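Local coordinates for OBG-type G domain-containing protein (PDB 2E87) that binds GDP and probably acts as an Obg-type GTP-binding protein of the NOG1 family, though its cellular role is unknown, at residues A[222-227]-A[238-243]; A[197-202]-A[234-239]; A[12-17]-A[142-147]. All coordinates share one frame; numbering follows the deposited sequence.

In the fold
Contact 3 comes first along the chain and closes before the other two open. It lies in the N-terminal helical domain, where the starts of helices 14-30 and 144-156 meet. Contacts 2 and 1 belong to the G domain. Contact 2 opens first, at 197-202 after strand 193-195. Contact 1 opens at 222-227 after strand 214-220, and both end on helix 234-241. Their centres are about 6 Å apart. They share Gln-238 and Ala-239 and touch where Leu-224 and Leu-243 pack on Tyr-197. Contact 3 is remote, its centre about 36 Å from that of contact 1 and about 31 Å from that of contact 2. The chain thus joins a helical bundle to a nucleotide-binding domain, each held by its own contacts.

Contact 1. Residues A[222-227]-A[238-243]; sequences PGLLDR and QAILAL
Four aliphatic side chains carry this buried contact: Leu-224 and Leu-225 of the loop, Ile-240 and Leu-243 of the opposing segment. Leu-225 and Leu-243 reach toward each other tip to tip, and their CD1 methyls meet at 3.8 Å. In both, CG stands beside the backbone N and anti to the carbonyl carbon. Ile-240 approaches differently, alongside rather than tip to tip. It slides past Leu-224 and Leu-225, running opposite to each. Its CG2 lies 3.8 Å from Leu-225 CD2, while its CG1 faces Leu-224 CD2 at 4.1 Å. Ile-240 CG2 also rests 3.6 Å from Leu-224 O. No hydrogen bond crosses between the segments, so the fit depends on shape. An alanine at Ile-240 would remove CG1, CG2 and CD1 and would probably loosen the packing of Leu-224 and Leu-225.

Polar bonds hold the loop in shape from within. Gly-223 N donates to Asp-226 OD1 over 2.7 Å in a nearly straight bond (172°), arriving from above the carboxylate plane. Arg-227 NH2 gives the same oxygen a second bond, as part of a salt bridge. Elsewhere Leu-225 pairs by backbone hydrogen bonding with Gly-174 and packs on Val-171 and Ala-173 of strand 169-173.

Pro-222 and Gly-223 end an Asp-Thr-Pro-Gly sequence, the G3 motif of GTPases. The arrangement fits the switch II region, in which the segment after G3 folds against the helix that follows it, here about 10 Å from bound GDP at the side chain of Leu-225.

Contact 2. Residues A[197-202]-A[234-239]; sequences YPFTTR and EIEKQA
Residues Tyr-197 to Thr-200 form a type II beta turn that leans on helix 234-241, with Phe-199 taking the positive phi (71°) of the third position. Thr-200 OG1 steadies the turn by donating to Tyr-197 O over 2.7 Å, on a lone pair in the carbonyl plane.

Phe-199 makes most of the contact. Its CG is anti to the carbonyl carbon, and its CB points toward the helix. Glu-236 CB sits over one face of the ring, 3.5 Å from the centroid and 21° off the normal. This is a CH-pi contact, displaced toward the CG-CD2 side of the ring. Glu-236 starts from the crowded position between its backbone N and carbonyl carbon, then runs on extended. Its carboxylate stands steeply to the ring, the two planes 72° apart. Ile-235 comes from another direction. Its CD1 meets the edge of the ring at CZ, 3.5 Å away and in the ring plane. Ala-239 CB approaches obliquely and lies 3.8 Å from Phe-199 CD1. Pro-198 CB faces the same methyl at 4.3 Å.

Tyr-197 supplies the polar link. Its CG is anti to the backbone N, and the ring reaches the helix with its hydroxyl end. Tyr-197 OH donates to Ala-239 O over 2.6 Å, nearly along the C=O axis. Farther out, Phe-199 also touches Val-84 of helix 76-86 and Pro-198 touches Leu-85, so the turn meets two helices.

The chemistry is mixed. Apolar packing around one aromatic ring supplies the area, while a single short hydrogen bond from a buried tyrosine satisfies a backbone carbonyl and probably helps to set where the turn sits along the helix.

Contact 3. Residues A[12-17]-A[142-147]; sequences LTADEL and DIDDRL
Ile-143 stands at the N-cap position of helix 144-156. Ile-143 O accepts from Leu-147 N over 2.9 Å, which closes the first helical turn. Its side chain turns to other neighbours and touches Trp-100 and Ala-101 of helix 88-117.

Asp-144 comes next and does the main work. Its CG is anti to the backbone N (chi1 -165°), which carries the carboxylate across to the start of helix 14-30. There Asp-144 OD2 accepts from Ala-14 N over 2.6 Å, with an N-H to oxygen angle of 157°. The donor lies above the carboxylate plane, 28° out of it. The fit is tight, since Asp-144 OD2 is also 3.0 Å from Ala-14 CB. A water donates to Asp-144 OD2 over 2.8 Å and accepts from Asp-15 N at 3.1 Å. One oxygen thus serves two successive amides, the first directly and the second through the water. The other oxygen, OD1, forms a salt bridge with Arg-148 NE, which would probably help keep the acid ionised.

Leu-147 follows one turn later, with CB directed toward the first segment. Its CD1 lies 3.4 Å from Leu-12 O and 3.8 Å from Ala-14 N. It lies against the backbone at the start of helix 14-30 and also packs on Leu-61 and Ile-98.

That helix start has a cap of its own. Thr-13 N donates to Glu-16 OE1 over 2.8 Å, and Glu-16 N returns a weak bond to Thr-13 OG1. The motif is a capping box, here supplemented by an aspartate from another helix, at a junction of helices within the NOG1 N-terminal helical domain.

Contact 1. Residues A[222-227]-A[238-243]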
ATOM      1  N   PRO A 222      18.170  -2.479   5.145  1.00 35.39           N
ATOM      2  CA  PRO A 222      19.082  -3.195   4.241  1.00 33.95           C
ATOM      3  C   PRO A 222      18.537  -3.171   2.812  1.00 35.89           C
ATOM      4  O   PRO A 222      17.340  -3.362   2.586  1.00 31.93           O
ATOM      5  CB  PRO A 222      19.117  -4.608   4.826  1.00 34.44           C
ATOM      6  CG  PRO A 222      17.693  -4.775   5.340  1.00 33.20           C
ATOM      7  CD  PRO A 222      17.411  -3.418   5.998  1.00 37.14           C
ATOM      8  N   GLY A 223      19.417  -2.923   1.853  1.00 34.36           N
ATOM      9  CA  GLY A 223      18.996  -2.887   0.470  1.00 36.07           C
ATOM     10  C   GLY A 223      18.302  -1.605   0.070  1.00 40.06           C
ATOM     11  O   GLY A 223      17.949  -1.443  -1.096  1.00 48.49           O
ATOM     12  N   LEU A 224      18.115  -0.692   1.019  1.00 36.33           N
ATOM     13  CA  LEU A 224      17.441   0.570   0.744  1.00 34.31           C
ATOM     14  C   LEU A 224      18.302   1.808   1.054  1.00 41.27           C
ATOM     15  O   LEU A 224      18.524   2.661   0.186  1.00 34.68           O
ATOM     16  CB  LEU A 224      16.124   0.627   1.540  1.00 34.25           C
ATOM     17  CG  LEU A 224      15.099  -0.516   1.323  1.00 42.46           C
ATOM     18  CD1 LEU A 224      13.903  -0.349   2.267  1.00 26.66           C
ATOM     19  CD2 LEU A 224      14.608  -0.542  -0.139  1.00 33.11           C
ATOM     20  N   LEU A 225      18.788   1.915   2.286  1.00 35.50           N
ATOM     21  CA  LEU A 225      19.594   3.066   2.652  1.00 38.73           C
ATOM     22  C   LEU A 225      21.004   2.654   3.020  1.00 39.99           C
ATOM     23  O   LEU A 225      21.643   3.273   3.872  1.00 39.74           O
ATOM     24  CB  LEU A 225      18.935   3.824   3.807  1.00 36.66           C
ATOM     25  CG  LEU A 225      17.640   4.542   3.420  1.00 40.57           C
ATOM     26  CD1 LEU A 225      17.053   5.219   4.634  1.00 41.26           C
ATOM     27  CD2 LEU A 225      17.923   5.575   2.327  1.00 38.48           C
ATOM     28  N   ASP A 226      21.487   1.613   2.345  1.00 41.94           N
ATOM     29  CA  ASP A 226      22.820   1.080   2.586  1.00 39.79           C
ATOM     30  C   ASP A 226      23.678   1.148   1.329  1.00 46.22           C
ATOM     31  O   ASP A 226      24.677   0.439   1.207  1.00 44.25           O
ATOM     32  CB  ASP A 226      22.727  -0.375   3.057  1.00 37.11           C
ATOM     33  CG  ASP A 226      22.107  -1.277   2.023  1.00 35.55           C
ATOM     34  OD1 ASP A 226      22.025  -2.504   2.264  1.00 34.55           O
ATOM     35  OD2 ASP A 226      21.702  -0.753   0.971  1.00 41.46           O
ATOM     36  N   ARG A 227      23.275   1.998   0.393  1.00 48.32           N
ATOM     37  CA  ARG A 227      24.015   2.169  -0.848  1.00 49.19           C
ATOM     38  C   ARG A 227      23.572   3.431  -1.574  1.00 47.76           C
ATOM     39  O   ARG A 227      22.469   3.922  -1.366  1.00 49.01           O
ATOM     40  CB  ARG A 227      23.824   0.957  -1.745  1.00 49.80           C
ATOM     41  CG  ARG A 227      22.425   0.779  -2.245  1.00 59.96           C
ATOM     42  CD  ARG A 227      22.192  -0.669  -2.582  1.00 65.37           C
ATOM     43  NE  ARG A 227      22.446  -1.508  -1.414  1.00 72.70           N
ATOM     44  CZ  ARG A 227      22.214  -2.814  -1.366  1.00 78.38           C
ATOM     45  NH1 ARG A 227      21.716  -3.444  -2.426  1.00 79.91           N
ATOM     46  NH2 ARG A 227      22.482  -3.492  -0.255  1.00 78.37           N
ATOM     47  N   GLN A 238      12.028   5.686  -6.012  1.00 42.17           N
ATOM     48  CA  GLN A 238      10.753   6.136  -5.472  1.00 41.42           C
ATOM     49  C   GLN A 238      10.383   5.245  -4.275  1.00 40.16           C
ATOM     50  O   GLN A 238       9.832   5.726  -3.287  1.00 39.21           O
ATOM     51  CB  GLN A 238       9.662   6.051  -6.547  1.00 40.97           C
ATOM     52  CG  GLN A 238       8.330   6.746  -6.204  1.00 39.51           C
ATOM     53  CD  GLN A 238       7.166   6.277  -7.090  1.00 45.47           C
ATOM     54  OE1 GLN A 238       7.372   5.549  -8.061  1.00 44.85           O
ATOM     55  NE2 GLN A 238       5.942   6.698  -6.756  1.00 34.02           N
ATOM     56  N   ALA A 239      10.700   3.955  -4.374  1.00 33.82           N
ATOM     57  CA  ALA A 239      10.415   2.988  -3.314  1.00 40.97           C
ATOM     58  C   ALA A 239      11.220   3.279  -2.051  1.00 42.52           C
ATOM     59  O   ALA A 239      10.735   3.099  -0.925  1.00 40.34           O
ATOM     60  CB  ALA A 239      10.726   1.578  -3.795  1.00 35.64           C
ATOM     61  N   ILE A 240      12.461   3.713  -2.256  1.00 42.04           N
ATOM     62  CA  ILE A 240      13.372   4.044  -1.165  1.00 38.41           C
ATOM     63  C   ILE A 240      12.932   5.349  -0.537  1.00 39.87           C
ATOM     64  O   ILE A 240      12.798   5.447   0.684  1.00 43.20           O
ATOM     65  CB  ILE A 240      14.816   4.226  -1.685  1.00 37.45           C
ATOM     66  CG1 ILE A 240      15.366   2.889  -2.174  1.00 34.49           C
ATOM     67  CG2 ILE A 240      15.699   4.824  -0.603  1.00 36.85           C
ATOM     68  CD1 ILE A 240      16.602   3.052  -3.054  1.00 37.67           C
ATOM     69  N   LEU A 241      12.688   6.351  -1.375  1.00 35.94           N
ATOM     70  CA  LEU A 241      12.290   7.651  -0.868  1.00 33.93           C
ATOM     71  C   LEU A 241      10.924   7.668  -0.207  1.00 34.69           C
ATOM     72  O   LEU A 241      10.561   8.650   0.443  1.00 32.06           O
ATOM     73  CB  LEU A 241      12.343   8.698  -1.981  1.00 41.60           C
ATOM     74  CG  LEU A 241      13.726   8.960  -2.587  1.00 50.04           C
ATOM     75  CD1 LEU A 241      13.624  10.108  -3.576  1.00 50.53           C
ATOM     76  CD2 LEU A 241      14.727   9.297  -1.496  1.00 44.01           C
ATOM     77  N   ALA A 242      10.168   6.586  -0.377  1.00 35.07           N
ATOM     78  CA  ALA A 242       8.853   6.480   0.240  1.00 36.81           C
ATOM     79  C   ALA A 242       9.015   6.511   1.769  1.00 36.79           C
ATOM     80  O   ALA A 242       8.091   6.898   2.489  1.00 37.31           O
ATOM     81  CB  ALA A 242       8.165   5.178  -0.187  1.00 33.86           C
ATOM     82  N   LEU A 243      10.191   6.107   2.251  1.00 33.72           N
ATOM     83  CA  LEU A 243      10.474   6.087   3.693  1.00 36.13           C
ATOM     84  C   LEU A 243      10.268   7.466   4.326  1.00 35.77           C
ATOM     85  O   LEU A 243      10.107   7.569   5.533  1.00 40.59           O
ATOM     86  CB  LEU A 243      11.906   5.574   3.957  1.00 33.65           C
ATOM     87  CG  LEU A 243      12.208   4.138   3.477  1.00 39.24           C
ATOM     88  CD1 LEU A 243      13.657   3.766   3.744  1.00 35.60           C
ATOM     89  CD2 LEU A 243      11.287   3.154   4.168  1.00 34.32           C
TER

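Contact 2. Residues A[197-202]-A[234-239]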
ATOM      1  N   TYR A 197       9.486  -5.668   1.396  1.00 37.94           N
ATOM      2  CA  TYR A 197       9.693  -4.329   0.891  1.00 38.52           C
ATOM      3  C   TYR A 197      10.162  -4.359  -0.555  1.00 41.11           C
ATOM      4  O   TYR A 197      11.100  -5.076  -0.900  1.00 37.87           O
ATOM      5  CB  TYR A 197      10.700  -3.577   1.746  1.00 33.88           C
ATOM      6  CG  TYR A 197      10.522  -2.090   1.652  1.00 33.34           C
ATOM      7  CD1 TYR A 197       9.813  -1.381   2.630  1.00 31.86           C
ATOM      8  CD2 TYR A 197      11.045  -1.382   0.570  1.00 32.54           C
ATOM      9  CE1 TYR A 197       9.640   0.003   2.527  1.00 34.29           C
ATOM     10  CE2 TYR A 197      10.881  -0.016   0.456  1.00 32.77           C
ATOM     11  CZ  TYR A 197      10.186   0.677   1.433  1.00 33.68           C
ATOM     12  OH  TYR A 197      10.096   2.040   1.314  1.00 33.54           O
ATOM     13  N   PRO A 198       9.506  -3.580  -1.424  1.00 41.29           N
ATOM     14  CA  PRO A 198       9.871  -3.530  -2.844  1.00 45.10           C
ATOM     15  C   PRO A 198      11.364  -3.291  -3.066  1.00 45.90           C
ATOM     16  O   PRO A 198      11.959  -2.418  -2.435  1.00 48.02           O
ATOM     17  CB  PRO A 198       9.013  -2.390  -3.367  1.00 48.15           C
ATOM     18  CG  PRO A 198       7.766  -2.528  -2.531  1.00 49.47           C
ATOM     19  CD  PRO A 198       8.334  -2.730  -1.152  1.00 44.26           C
ATOM     20  N   PHE A 199      11.967  -4.081  -3.951  1.00 52.58           N
ATOM     21  CA  PHE A 199      13.394  -3.968  -4.288  1.00 56.92           C
ATOM     22  C   PHE A 199      14.380  -4.426  -3.215  1.00 58.86           C
ATOM     23  O   PHE A 199      15.542  -4.011  -3.206  1.00 59.33           O
ATOM     24  CB  PHE A 199      13.736  -2.533  -4.716  1.00 54.79           C
ATOM     25  CG  PHE A 199      12.961  -2.070  -5.907  1.00 60.70           C
ATOM     26  CD1 PHE A 199      11.688  -1.545  -5.760  1.00 63.77           C
ATOM     27  CD2 PHE A 199      13.471  -2.235  -7.185  1.00 64.49           C
ATOM     28  CE1 PHE A 199      10.928  -1.193  -6.867  1.00 67.87           C
ATOM     29  CE2 PHE A 199      12.723  -1.888  -8.302  1.00 65.54           C
ATOM     30  CZ  PHE A 199      11.447  -1.368  -8.145  1.00 68.45           C
ATOM     31  N   THR A 200      13.924  -5.264  -2.295  1.00 57.79           N
ATOM     32  CA  THR A 200      14.831  -5.771  -1.280  1.00 56.58           C
ATOM     33  C   THR A 200      14.870  -7.272  -1.464  1.00 59.14           C
ATOM     34  O   THR A 200      13.916  -7.883  -1.964  1.00 56.20           O
ATOM     35  CB  THR A 200      14.389  -5.461   0.176  1.00 56.28           C
ATOM     36  OG1 THR A 200      13.164  -6.148   0.472  1.00 53.38           O
ATOM     37  CG2 THR A 200      14.227  -3.962   0.382  1.00 50.08           C
ATOM     38  N   THR A 201      15.994  -7.854  -1.073  1.00 60.37           N
ATOM     39  CA  THR A 201      16.206  -9.284  -1.184  1.00 64.16           C
ATOM     40  C   THR A 201      15.350 -10.047  -0.182  1.00 61.77           C
ATOM     41  O   THR A 201      14.471 -10.817  -0.563  1.00 60.14           O
ATOM     42  CB  THR A 201      17.702  -9.622  -0.952  1.00 68.39           C
ATOM     43  OG1 THR A 201      18.144  -9.027   0.278  1.00 68.60           O
ATOM     44  CG2 THR A 201      18.555  -9.065  -2.096  1.00 68.59           C
ATOM     45  N   ARG A 202      15.584  -9.796   1.100  1.00 59.66           N
ATOM     46  CA  ARG A 202      14.866 -10.505   2.149  1.00 60.20           C
ATOM     47  C   ARG A 202      13.998  -9.624   3.045  1.00 56.39           C
ATOM     48  O   ARG A 202      13.667 -10.018   4.160  1.00 57.74           O
ATOM     49  CB  ARG A 202      15.883 -11.256   3.006  1.00 67.12           C
ATOM     50  CG  ARG A 202      16.980 -11.905   2.181  1.00 77.30           C
ATOM     51  CD  ARG A 202      18.255 -12.127   2.977  1.00 84.24           C
ATOM     52  NE  ARG A 202      19.398 -12.316   2.087  1.00 93.59           N
ATOM     53  CZ  ARG A 202      19.509 -13.308   1.206  1.00 99.59           C
ATOM     54  NH1 ARG A 202      18.545 -14.217   1.097  1.00100.35           N
ATOM     55  NH2 ARG A 202      20.579 -13.384   0.423  1.00100.58           N
ATOM     56  N   GLU A 234      14.731   5.105 -11.377  1.00 65.59           N
ATOM     57  CA  GLU A 234      13.833   6.102 -10.812  1.00 64.83           C
ATOM     58  C   GLU A 234      12.718   5.449  -9.994  1.00 60.00           C
ATOM     59  O   GLU A 234      12.149   6.075  -9.092  1.00 62.31           O
ATOM     60  CB  GLU A 234      13.238   6.986 -11.915  1.00 67.17           C
ATOM     61  CG  GLU A 234      14.194   8.065 -12.416  1.00 75.43           C
ATOM     62  CD  GLU A 234      14.487   9.132 -11.364  1.00 82.03           C
ATOM     63  OE1 GLU A 234      13.577   9.928 -11.045  1.00 81.51           O
ATOM     64  OE2 GLU A 234      15.628   9.174 -10.853  1.00 83.75           O
ATOM     65  N   ILE A 235      12.428   4.188 -10.292  1.00 52.03           N
ATOM     66  CA  ILE A 235      11.389   3.466  -9.580  1.00 51.85           C
ATOM     67  C   ILE A 235      11.859   2.986  -8.193  1.00 54.27           C
ATOM     68  O   ILE A 235      11.233   3.302  -7.177  1.00 54.82           O
ATOM     69  CB  ILE A 235      10.887   2.271 -10.417  1.00 51.54           C
ATOM     70  CG1 ILE A 235       9.706   1.605  -9.714  1.00 54.38           C
ATOM     71  CG2 ILE A 235      12.025   1.287 -10.669  1.00 43.58           C
ATOM     72  CD1 ILE A 235       9.284   0.288 -10.346  1.00 61.36           C
ATOM     73  N   GLU A 236      12.958   2.237  -8.139  1.00 55.47           N
ATOM     74  CA  GLU A 236      13.451   1.756  -6.855  1.00 54.01           C
ATOM     75  C   GLU A 236      13.811   2.955  -6.006  1.00 49.51           C
ATOM     76  O   GLU A 236      13.799   2.900  -4.785  1.00 48.78           O
ATOM     77  CB  GLU A 236      14.652   0.830  -7.044  1.00 54.16           C
ATOM     78  CG  GLU A 236      15.657   1.307  -8.046  1.00 65.09           C
ATOM     79  CD  GLU A 236      16.643   0.223  -8.414  1.00 69.75           C
ATOM     80  OE1 GLU A 236      16.196  -0.865  -8.845  1.00 68.03           O
ATOM     81  OE2 GLU A 236      17.865   0.456  -8.279  1.00 75.92           O
ATOM     82  N   LYS A 237      14.101   4.054  -6.672  1.00 44.33           N
ATOM     83  CA  LYS A 237      14.434   5.290  -5.996  1.00 44.14           C
ATOM     84  C   LYS A 237      13.156   5.808  -5.315  1.00 47.74           C
ATOM     85  O   LYS A 237      13.194   6.313  -4.183  1.00 48.73           O
ATOM     86  CB  LYS A 237      14.923   6.282  -7.041  1.00 46.09           C
ATOM     87  CG  LYS A 237      15.823   7.392  -6.573  1.00 52.75           C
ATOM     88  CD  LYS A 237      16.554   7.931  -7.808  1.00 60.05           C
ATOM     89  CE  LYS A 237      17.601   8.986  -7.484  1.00 68.10           C
ATOM     90  NZ  LYS A 237      18.343   9.397  -8.725  1.00 66.44           N
ATOM     91  N   GLN A 238      12.028   5.686  -6.012  1.00 42.17           N
ATOM     92  CA  GLN A 238      10.753   6.136  -5.472  1.00 41.42           C
ATOM     93  C   GLN A 238      10.383   5.245  -4.275  1.00 40.16           C
ATOM     94  O   GLN A 238       9.832   5.726  -3.287  1.00 39.21           O
ATOM     95  CB  GLN A 238       9.662   6.051  -6.547  1.00 40.97           C
ATOM     96  CG  GLN A 238       8.330   6.746  -6.204  1.00 39.51           C
ATOM     97  CD  GLN A 238       7.166   6.277  -7.090  1.00 45.47           C
ATOM     98  OE1 GLN A 238       7.372   5.549  -8.061  1.00 44.85           O
ATOM     99  NE2 GLN A 238       5.942   6.698  -6.756  1.00 34.02           N
ATOM    100  N   ALA A 239      10.700   3.955  -4.374  1.00 33.82           N
ATOM    101  CA  ALA A 239      10.415   2.988  -3.314  1.00 40.97           C
ATOM    102  C   ALA A 239      11.220   3.279  -2.051  1.00 42.52           C
ATOM    103  O   ALA A 239      10.735   3.099  -0.925  1.00 40.34           O
ATOM    104  CB  ALA A 239      10.726   1.578  -3.795  1.00 35.64           C
TER

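Contact 3. Residues A[12-17]-A[142-147]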
ATOM      1  N   LEU A  12     -13.621 -10.931 -11.586  1.00 37.27           N
ATOM      2  CA  LEU A  12     -13.993 -11.876 -12.632  1.00 38.54           C
ATOM      3  C   LEU A  12     -13.611 -11.325 -14.015  1.00 34.56           C
ATOM      4  O   LEU A  12     -13.630 -10.119 -14.229  1.00 34.44           O
ATOM      5  CB  LEU A  12     -15.500 -12.136 -12.599  1.00 35.44           C
ATOM      6  CG  LEU A  12     -16.087 -12.954 -11.443  1.00 43.18           C
ATOM      7  CD1 LEU A  12     -17.485 -13.453 -11.837  1.00 36.75           C
ATOM      8  CD2 LEU A  12     -15.212 -14.147 -11.139  1.00 36.94           C
ATOM      9  N   THR A  13     -13.247 -12.199 -14.947  1.00 33.20           N
ATOM     10  CA  THR A  13     -12.904 -11.747 -16.300  1.00 36.32           C
ATOM     11  C   THR A  13     -14.196 -11.443 -17.064  1.00 38.82           C
ATOM     12  O   THR A  13     -15.285 -11.868 -16.660  1.00 38.63           O
ATOM     13  CB  THR A  13     -12.100 -12.819 -17.102  1.00 36.70           C
ATOM     14  OG1 THR A  13     -12.921 -13.970 -17.341  1.00 42.31           O
ATOM     15  CG2 THR A  13     -10.867 -13.247 -16.332  1.00 30.11           C
ATOM     16  N   ALA A  14     -14.082 -10.699 -18.160  1.00 38.48           N
ATOM     17  CA  ALA A  14     -15.267 -10.367 -18.944  1.00 37.58           C
ATOM     18  C   ALA A  14     -16.090 -11.639 -19.247  1.00 35.55           C
ATOM     19  O   ALA A  14     -17.302 -11.666 -19.047  1.00 29.51           O
ATOM     20  CB  ALA A  14     -14.858  -9.664 -20.237  1.00 30.27           C
ATOM     21  N   ASP A  15     -15.428 -12.692 -19.710  1.00 32.09           N
ATOM     22  CA  ASP A  15     -16.123 -13.937 -20.021  1.00 37.71           C
ATOM     23  C   ASP A  15     -16.829 -14.571 -18.829  1.00 39.27           C
ATOM     24  O   ASP A  15     -17.972 -15.026 -18.941  1.00 38.97           O
ATOM     25  CB  ASP A  15     -15.161 -14.965 -20.612  1.00 41.56           C
ATOM     26  CG  ASP A  15     -14.654 -14.572 -21.982  1.00 48.78           C
ATOM     27  OD1 ASP A  15     -15.388 -13.859 -22.705  1.00 54.18           O
ATOM     28  OD2 ASP A  15     -13.528 -14.995 -22.334  1.00 53.22           O
ATOM     29  N   GLU A  16     -16.149 -14.602 -17.687  1.00 39.12           N
ATOM     30  CA  GLU A  16     -16.740 -15.200 -16.491  1.00 40.33           C
ATOM     31  C   GLU A  16     -17.955 -14.400 -16.050  1.00 37.69           C
ATOM     32  O   GLU A  16     -18.934 -14.970 -15.591  1.00 39.02           O
ATOM     33  CB  GLU A  16     -15.708 -15.273 -15.344  1.00 37.45           C
ATOM     34  CG  GLU A  16     -14.424 -16.004 -15.715  1.00 35.63           C
ATOM     35  CD  GLU A  16     -13.306 -15.870 -14.666  1.00 42.93           C
ATOM     36  OE1 GLU A  16     -13.204 -14.808 -14.006  1.00 32.98           O
ATOM     37  OE2 GLU A  16     -12.510 -16.832 -14.521  1.00 44.51           O
ATOM     38  N   LEU A  17     -17.901 -13.079 -16.199  1.00 35.56           N
ATOM     39  CA  LEU A  17     -19.028 -12.248 -15.786  1.00 36.93           C
ATOM     40  C   LEU A  17     -20.181 -12.460 -16.746  1.00 36.23           C
ATOM     41  O   LEU A  17     -21.339 -12.535 -16.345  1.00 34.31           O
ATOM     42  CB  LEU A  17     -18.652 -10.769 -15.782  1.00 37.07           C
ATOM     43  CG  LEU A  17     -18.873  -9.960 -14.499  1.00 46.89           C
ATOM     44  CD1 LEU A  17     -19.186  -8.517 -14.894  1.00 47.29           C
ATOM     45  CD2 LEU A  17     -20.015 -10.530 -13.676  1.00 44.75           C
ATOM     46  N   ASP A 142     -14.818  -4.591 -23.536  1.00 32.09           N
ATOM     47  CA  ASP A 142     -14.071  -3.346 -23.661  1.00 37.74           C
ATOM     48  C   ASP A 142     -13.152  -3.172 -22.436  1.00 42.45           C
ATOM     49  O   ASP A 142     -12.065  -2.604 -22.551  1.00 44.32           O
ATOM     50  CB  ASP A 142     -15.001  -2.127 -23.723  1.00 42.69           C
ATOM     51  CG  ASP A 142     -15.785  -2.035 -25.021  1.00 42.49           C
ATOM     52  OD1 ASP A 142     -15.335  -2.594 -26.039  1.00 41.89           O
ATOM     53  OD2 ASP A 142     -16.850  -1.372 -25.019  1.00 45.77           O
ATOM     54  N   ILE A 143     -13.592  -3.648 -21.267  1.00 37.27           N
ATOM     55  CA  ILE A 143     -12.781  -3.506 -20.055  1.00 37.92           C
ATOM     56  C   ILE A 143     -12.095  -4.780 -19.561  1.00 38.18           C
ATOM     57  O   ILE A 143     -11.517  -4.773 -18.474  1.00 37.19           O
ATOM     58  CB  ILE A 143     -13.604  -2.934 -18.854  1.00 36.67           C
ATOM     59  CG1 ILE A 143     -14.666  -3.934 -18.422  1.00 26.77           C
ATOM     60  CG2 ILE A 143     -14.245  -1.609 -19.225  1.00 29.84           C
ATOM     61  CD1 ILE A 143     -15.298  -3.592 -17.090  1.00 34.82           C
ATOM     62  N   ASP A 144     -12.142  -5.855 -20.349  1.00 32.41           N
ATOM     63  CA  ASP A 144     -11.538  -7.136 -19.951  1.00 32.38           C
ATOM     64  C   ASP A 144     -10.051  -6.996 -19.562  1.00 38.45           C
ATOM     65  O   ASP A 144      -9.615  -7.550 -18.539  1.00 29.75           O
ATOM     66  CB  ASP A 144     -11.674  -8.179 -21.077  1.00 31.18           C
ATOM     67  CG  ASP A 144     -11.398  -9.610 -20.597  1.00 40.30           C
ATOM     68  OD1 ASP A 144     -10.669 -10.353 -21.287  1.00 50.29           O
ATOM     69  OD2 ASP A 144     -11.926 -10.002 -19.534  1.00 37.10           O
ATOM     70  N   ASP A 145      -9.276  -6.287 -20.382  1.00 28.01           N
ATOM     71  CA  ASP A 145      -7.860  -6.094 -20.064  1.00 36.07           C
ATOM     72  C   ASP A 145      -7.740  -5.385 -18.710  1.00 35.44           C
ATOM     73  O   ASP A 145      -6.893  -5.736 -17.889  1.00 32.64           O
ATOM     74  CB  ASP A 145      -7.142  -5.260 -21.134  1.00 28.60           C
ATOM     75  CG  ASP A 145      -6.756  -6.076 -22.364  1.00 39.42           C
ATOM     76  OD1 ASP A 145      -6.791  -7.329 -22.293  1.00 34.08           O
ATOM     77  OD2 ASP A 145      -6.400  -5.451 -23.398  1.00 42.67           O
ATOM     78  N   ARG A 146      -8.574  -4.377 -18.485  1.00 30.99           N
ATOM     79  CA  ARG A 146      -8.548  -3.672 -17.204  1.00 36.64           C
ATOM     80  C   ARG A 146      -8.903  -4.626 -16.049  1.00 31.59           C
ATOM     81  O   ARG A 146      -8.297  -4.573 -14.990  1.00 35.36           O
ATOM     82  CB  ARG A 146      -9.526  -2.495 -17.199  1.00 36.16           C
ATOM     83  CG  ARG A 146      -9.126  -1.288 -18.022  1.00 39.54           C
ATOM     84  CD  ARG A 146     -10.142  -0.179 -17.764  1.00 42.85           C
ATOM     85  NE  ARG A 146     -10.044   0.968 -18.659  1.00 46.20           N
ATOM     86  CZ  ARG A 146     -10.245   0.917 -19.970  1.00 52.12           C
ATOM     87  NH1 ARG A 146     -10.552  -0.232 -20.560  1.00 49.30           N
ATOM     88  NH2 ARG A 146     -10.146   2.023 -20.692  1.00 60.00           N
ATOM     89  N   LEU A 147      -9.875  -5.502 -16.250  1.00 31.17           N
ATOM     90  CA  LEU A 147     -10.245  -6.428 -15.188  1.00 34.32           C
ATOM     91  C   LEU A 147      -9.092  -7.387 -14.923  1.00 37.21           C
ATOM     92  O   LEU A 147      -8.750  -7.679 -13.777  1.00 38.91           O
ATOM     93  CB  LEU A 147     -11.480  -7.227 -15.572  1.00 27.54           C
ATOM     94  CG  LEU A 147     -12.793  -6.466 -15.738  1.00 38.57           C
ATOM     95  CD1 LEU A 147     -13.826  -7.431 -16.316  1.00 25.12           C
ATOM     96  CD2 LEU A 147     -13.263  -5.875 -14.398  1.00 29.23           C
TER
HETATM   97  O   HOH W   1     -12.439 -12.636 -20.450  1.00 44.34           O